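Local structure of SufE-like protein 1, chloroplastic/mitochondrial (Arabidopsis thaliana, 4PUI) at residues A[18-29]-A[47-58]. The protein activates the cysteine desulfurase NFS2, which mobilises sulfur for iron-sulfur cluster formation, and carries at its C-terminal end the BolA domain described here. Residues are numbered along the deposited sequence; the frame is centred on the assembly and turned at random.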
loop_
_atom_site.group_PDB
_atom_site.type_symbol
_atom_site.label_atom_id
_atom_site.label_comp_id
_atom_site.label_asym_id
_atom_site.label_seq_id
_atom_site.Cartn_x
_atom_site.Cartn_y
_atom_site.Cartn_z
ATOM N N LEU A 18 7.731 4.711 -5.539
ATOM C CA LEU A 18 7.535 3.678 -6.550
ATOM C C LEU A 18 7.110 4.191 -7.928
ATOM O O LEU A 18 7.093 3.415 -8.872
ATOM C CB LEU A 18 6.541 2.613 -6.042
ATOM C CG LEU A 18 6.933 1.920 -4.733
ATOM C CD1 LEU A 18 5.803 1.027 -4.223
ATOM C CD2 LEU A 18 8.239 1.130 -4.839
ATOM N N ASP A 19 6.777 5.479 -8.034
ATOM C CA ASP A 19 6.252 6.093 -9.264
ATOM C C ASP A 19 5.309 5.146 -10.033
ATOM O O ASP A 19 5.530 4.873 -11.209
ATOM C CB ASP A 19 7.410 6.538 -10.168
ATOM C CG ASP A 19 6.963 7.452 -11.311
ATOM O OD1 ASP A 19 5.831 7.983 -11.264
ATOM O OD2 ASP A 19 7.765 7.656 -12.249
ATOM N N PRO A 20 4.263 4.634 -9.361
ATOM C CA PRO A 20 3.477 3.561 -9.980
ATOM C C PRO A 20 2.667 4.062 -11.167
ATOM O O PRO A 20 2.162 5.190 -11.153
ATOM C CB PRO A 20 2.542 3.115 -8.848
ATOM C CG PRO A 20 2.392 4.335 -7.989
ATOM C CD PRO A 20 3.710 5.057 -8.057
ATOM N N VAL A 21 2.562 3.243 -12.205
ATOM C CA VAL A 21 1.670 3.586 -13.306
ATOM C C VAL A 21 0.201 3.492 -12.896
ATOM O O VAL A 21 -0.643 4.237 -13.403
ATOM C CB VAL A 21 1.936 2.741 -14.566
ATOM C CG1 VAL A 21 3.285 3.105 -15.156
ATOM C CG2 VAL A 21 1.867 1.269 -14.260
ATOM N N GLU A 22 -0.095 2.573 -11.979
ATOM C CA GLU A 22 -1.434 2.422 -11.440
ATOM C C GLU A 22 -1.299 2.287 -9.929
ATOM O O GLU A 22 -0.447 1.547 -9.450
ATOM C CB GLU A 22 -2.104 1.180 -12.036
ATOM C CG GLU A 22 -2.154 1.256 -13.554
ATOM C CD GLU A 22 -2.893 0.113 -14.228
ATOM O OE1 GLU A 22 -3.497 -0.741 -13.544
ATOM O OE2 GLU A 22 -2.874 0.091 -15.475
ATOM N N LEU A 23 -2.127 3.017 -9.194
ATOM C CA LEU A 23 -2.110 2.943 -7.736
ATOM C C LEU A 23 -3.509 3.097 -7.162
ATOM O O LEU A 23 -4.224 4.058 -7.475
ATOM C CB LEU A 23 -1.193 4.022 -7.148
ATOM C CG LEU A 23 -1.137 4.104 -5.612
ATOM C CD1 LEU A 23 -0.585 2.831 -4.973
ATOM C CD2 LEU A 23 -0.317 5.328 -5.197
ATOM N N GLU A 24 -3.908 2.146 -6.319
ATOM C CA GLU A 24 -5.163 2.262 -5.595
ATOM C C GLU A 24 -4.916 2.026 -4.113
ATOM O O GLU A 24 -4.275 1.055 -3.736
ATOM C CB GLU A 24 -6.199 1.259 -6.097
ATOM C CG GLU A 24 -7.511 1.327 -5.311
ATOM C CD GLU A 24 -8.567 0.355 -5.811
ATOM O OE1 GLU A 24 -8.275 -0.420 -6.742
ATOM O OE2 GLU A 24 -9.694 0.376 -5.269
ATOM N N VAL A 25 -5.431 2.930 -3.289
ATOM C CA VAL A 25 -5.303 2.834 -1.841
ATOM C C VAL A 25 -6.721 2.893 -1.315
ATOM O O VAL A 25 -7.383 3.925 -1.406
ATOM C CB VAL A 25 -4.455 4.004 -1.263
ATOM C CG1 VAL A 25 -4.463 3.981 0.272
ATOM C CG2 VAL A 25 -3.023 3.945 -1.803
ATOM N N GLU A 26 -7.214 1.768 -0.812
ATOM C CA GLU A 26 -8.609 1.679 -0.410
ATOM C C GLU A 26 -8.692 1.440 1.088
ATOM O O GLU A 26 -8.147 0.459 1.593
ATOM C CB GLU A 26 -9.294 0.535 -1.161
ATOM C CG GLU A 26 -10.781 0.407 -0.887
ATOM C CD GLU A 26 -11.355 -0.900 -1.400
ATOM O OE1 GLU A 26 -10.574 -1.844 -1.651
ATOM O OE2 GLU A 26 -12.589 -0.980 -1.544
ATOM N N ASP A 27 -9.364 2.342 1.792
ATOM C CA ASP A 27 -9.566 2.205 3.230
ATOM C C ASP A 27 -10.700 1.212 3.469
ATOM O O ASP A 27 -11.848 1.477 3.125
ATOM C CB ASP A 27 -9.888 3.583 3.832
ATOM C CG ASP A 27 -9.920 3.584 5.350
ATOM O OD1 ASP A 27 -10.057 2.502 5.955
ATOM O OD2 ASP A 27 -9.828 4.682 5.943
ATOM N N VAL A 28 -10.376 0.062 4.050
ATOM C CA VAL A 28 -11.399 -0.925 4.377
ATOM C C VAL A 28 -11.525 -1.162 5.884
ATOM O O VAL A 28 -11.941 -2.230 6.335
ATOM C CB VAL A 28 -11.172 -2.249 3.616
ATOM C CG1 VAL A 28 -11.386 -2.039 2.110
ATOM C CG2 VAL A 28 -9.783 -2.810 3.897
ATOM N N SER A 29 -11.178 -0.147 6.669
ATOM C CA SER A 29 -11.276 -0.247 8.120
ATOM C C SER A 29 -12.678 -0.604 8.595
ATOM O O SER A 29 -12.840 -1.279 9.610
ATOM C CB SER A 29 -10.835 1.065 8.773
ATOM O OG SER A 29 -9.560 1.431 8.306
ATOM N N GLU A 47 -8.678 4.201 10.260
ATOM C CA GLU A 47 -7.660 3.991 9.234
ATOM C C GLU A 47 -6.718 2.868 9.635
ATOM O O GLU A 47 -5.507 3.038 9.636
ATOM C CB GLU A 47 -6.867 5.277 8.945
ATOM C CG GLU A 47 -7.738 6.454 8.516
ATOM C CD GLU A 47 -6.932 7.567 7.866
ATOM O OE1 GLU A 47 -6.486 8.468 8.594
ATOM O OE2 GLU A 47 -6.736 7.531 6.630
ATOM N N THR A 48 -7.291 1.713 9.961
ATOM C CA THR A 48 -6.519 0.582 10.456
ATOM C C THR A 48 -6.251 -0.459 9.376
ATOM O O THR A 48 -5.313 -1.242 9.491
ATOM C CB THR A 48 -7.274 -0.124 11.590
ATOM O OG1 THR A 48 -8.576 -0.484 11.122
ATOM C CG2 THR A 48 -7.408 0.793 12.792
ATOM N N HIS A 49 -7.070 -0.468 8.328
ATOM C CA HIS A 49 -6.963 -1.480 7.286
ATOM C C HIS A 49 -7.096 -0.875 5.897
ATOM O O HIS A 49 -8.054 -0.155 5.621
ATOM C CB HIS A 49 -8.051 -2.540 7.469
ATOM C CG HIS A 49 -7.891 -3.358 8.711
ATOM N ND1 HIS A 49 -8.162 -2.863 9.967
ATOM C CD2 HIS A 49 -7.483 -4.637 8.891
ATOM C CE1 HIS A 49 -7.928 -3.800 10.868
ATOM N NE2 HIS A 49 -7.511 -4.886 10.241
ATOM N N PHE A 50 -6.136 -1.172 5.025
ATOM C CA PHE A 50 -6.201 -0.720 3.642
ATOM C C PHE A 50 -5.939 -1.867 2.684
ATOM O O PHE A 50 -5.193 -2.791 3.003
ATOM C CB PHE A 50 -5.173 0.376 3.364
ATOM C CG PHE A 50 -5.449 1.667 4.082
ATOM C CD1 PHE A 50 -5.077 1.840 5.404
ATOM C CD2 PHE A 50 -6.084 2.713 3.419
ATOM C CE1 PHE A 50 -5.345 3.041 6.067
ATOM C CE2 PHE A 50 -6.345 3.912 4.061
ATOM C CZ PHE A 50 -5.972 4.078 5.396
ATOM N N ASN A 51 -6.572 -1.796 1.517
ATOM C CA ASN A 51 -6.197 -2.628 0.383
ATOM C C ASN A 51 -5.364 -1.774 -0.551
ATOM O O ASN A 51 -5.760 -0.659 -0.886
ATOM C CB ASN A 51 -7.429 -3.143 -0.381
ATOM C CG ASN A 51 -8.295 -4.089 0.446
ATOM O OD1 ASN A 51 -7.796 -4.796 1.319
ATOM N ND2 ASN A 51 -9.595 -4.108 0.164
ATOM N N LEU A 52 -4.213 -2.295 -0.972
ATOM C CA LEU A 52 -3.346 -1.594 -1.919
ATOM C C LEU A 52 -3.221 -2.391 -3.221
ATOM O O LEU A 52 -2.980 -3.597 -3.188
ATOM C CB LEU A 52 -1.953 -1.446 -1.336
ATOM C CG LEU A 52 -1.821 -0.769 0.023
ATOM C CD1 LEU A 52 -0.359 -0.696 0.453
ATOM C CD2 LEU A 52 -2.423 0.624 -0.024
ATOM N N ARG A 53 -3.381 -1.717 -4.359
ATOM C CA ARG A 53 -3.043 -2.323 -5.640
ATOM C C ARG A 53 -2.029 -1.416 -6.309
ATOM O O ARG A 53 -2.311 -0.246 -6.567
ATOM C CB ARG A 53 -4.269 -2.497 -6.537
ATOM C CG ARG A 53 -3.946 -3.183 -7.879
ATOM C CD ARG A 53 -5.167 -3.218 -8.777
ATOM N NE ARG A 53 -4.949 -3.917 -10.044
ATOM C CZ ARG A 53 -4.484 -3.332 -11.140
ATOM N NH1 ARG A 53 -4.159 -2.053 -11.110
ATOM N NH2 ARG A 53 -4.341 -4.027 -12.269
ATOM N N ILE A 54 -0.834 -1.947 -6.549
ATOM C CA ILE A 54 0.267 -1.144 -7.068
ATOM C C ILE A 54 0.849 -1.795 -8.297
ATOM O O ILE A 54 1.269 -2.943 -8.240
ATOM C CB ILE A 54 1.395 -1.031 -6.030
ATOM C CG1 ILE A 54 0.799 -0.732 -4.658
ATOM C CG2 ILE A 54 2.459 0.027 -6.452
ATOM C CD1 ILE A 54 1.799 -0.858 -3.513
ATOM N N VAL A 55 0.896 -1.045 -9.395
ATOM C CA VAL A 55 1.600 -1.497 -10.594
ATOM C C VAL A 55 2.838 -0.614 -10.785
ATOM O O VAL A 55 2.721 0.586 -11.038
ATOM C CB VAL A 55 0.706 -1.449 -11.845
ATOM C CG1 VAL A 55 1.449 -2.048 -13.031
ATOM C CG2 VAL A 55 -0.603 -2.209 -11.598
ATOM N N SER A 56 4.021 -1.200 -10.611
ATOM C CA SER A 56 5.264 -0.421 -10.662
ATOM C C SER A 56 6.394 -1.228 -11.253
ATOM O O SER A 56 6.495 -2.430 -10.983
ATOM C CB SER A 56 5.687 0.024 -9.257
ATOM O OG SER A 56 6.955 0.676 -9.248
ATOM N N ASP A 57 7.254 -0.538 -12.013
ATOM C CA ASP A 57 8.534 -1.054 -12.497
ATOM C C ASP A 57 9.391 -1.636 -11.380
ATOM O O ASP A 57 10.190 -2.551 -11.607
ATOM C CB ASP A 57 9.369 0.098 -13.060
ATOM C CG ASP A 57 8.896 0.572 -14.388
ATOM O OD1 ASP A 57 7.957 -0.033 -14.938
ATOM O OD2 ASP A 57 9.490 1.553 -14.887
ATOM N N ALA A 58 9.264 -1.055 -10.191
ATOM C CA ALA A 58 10.165 -1.352 -9.083
ATOM C C ALA A 58 10.066 -2.797 -8.611
ATOM O O ALA A 58 10.953 -3.285 -7.923
ATOM C CB ALA A 58 9.919 -0.381 -7.923
HETATM O O HOH W 1 6.242 2.260 -12.611
HETATM O O HOH W 2 -4.776 -2.709 -14.856
HETATM O O HOH W 3 -8.337 6.609 4.912
HETATM O O HOH W 4 -10.900 4.652 8.442
#
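Ser-29 OG is gripped by three groups: it accepts from Thr-48 N (2.8 Å) and His-49 N (3.1 Å) and donates to Asp-27 OD1 at 2.6 Å, on its syn side. Asp-27 OD1 also accepts from Ser-29 N, an Asx turn, and lies above one face of the Phe-50 ring, which Asp-27 CB touches at CE2 (3.6 Å). Asp-27 OD2 takes two waters, one shared with Glu-47 OE2, itself bonded to Gly-7 N, the other with Glu-47 N. An alanine in place of Asp-27 would probably leave the Ser-29 hydroxyl without its acceptor and free to turn from the two amides. Strands 22-27 and 49-55 pair antiparallel as far as a classic beta bulge, where Val-21 and Glu-22 both face Val-55. The helix-covered face is mostly apolar (Val-25, Leu-52, Ile-54, the last two against Ile-71), with Asp-27 at its end. The other, Val-55 apart, is charged or amide: Asn-51 ND2 reaches Glu-26 OE1 from above the carboxylate plane (3.1 Å), and Arg-53, CG anti to the backbone N (chi1 -178°) and chain extended, makes a salt bridge from NH1 to Glu-22 OE1 (2.8 Å), guanidinium and carboxylate nearly coplanar. Held on three sides, the Ser-29 hydroxyl fixes the strand end.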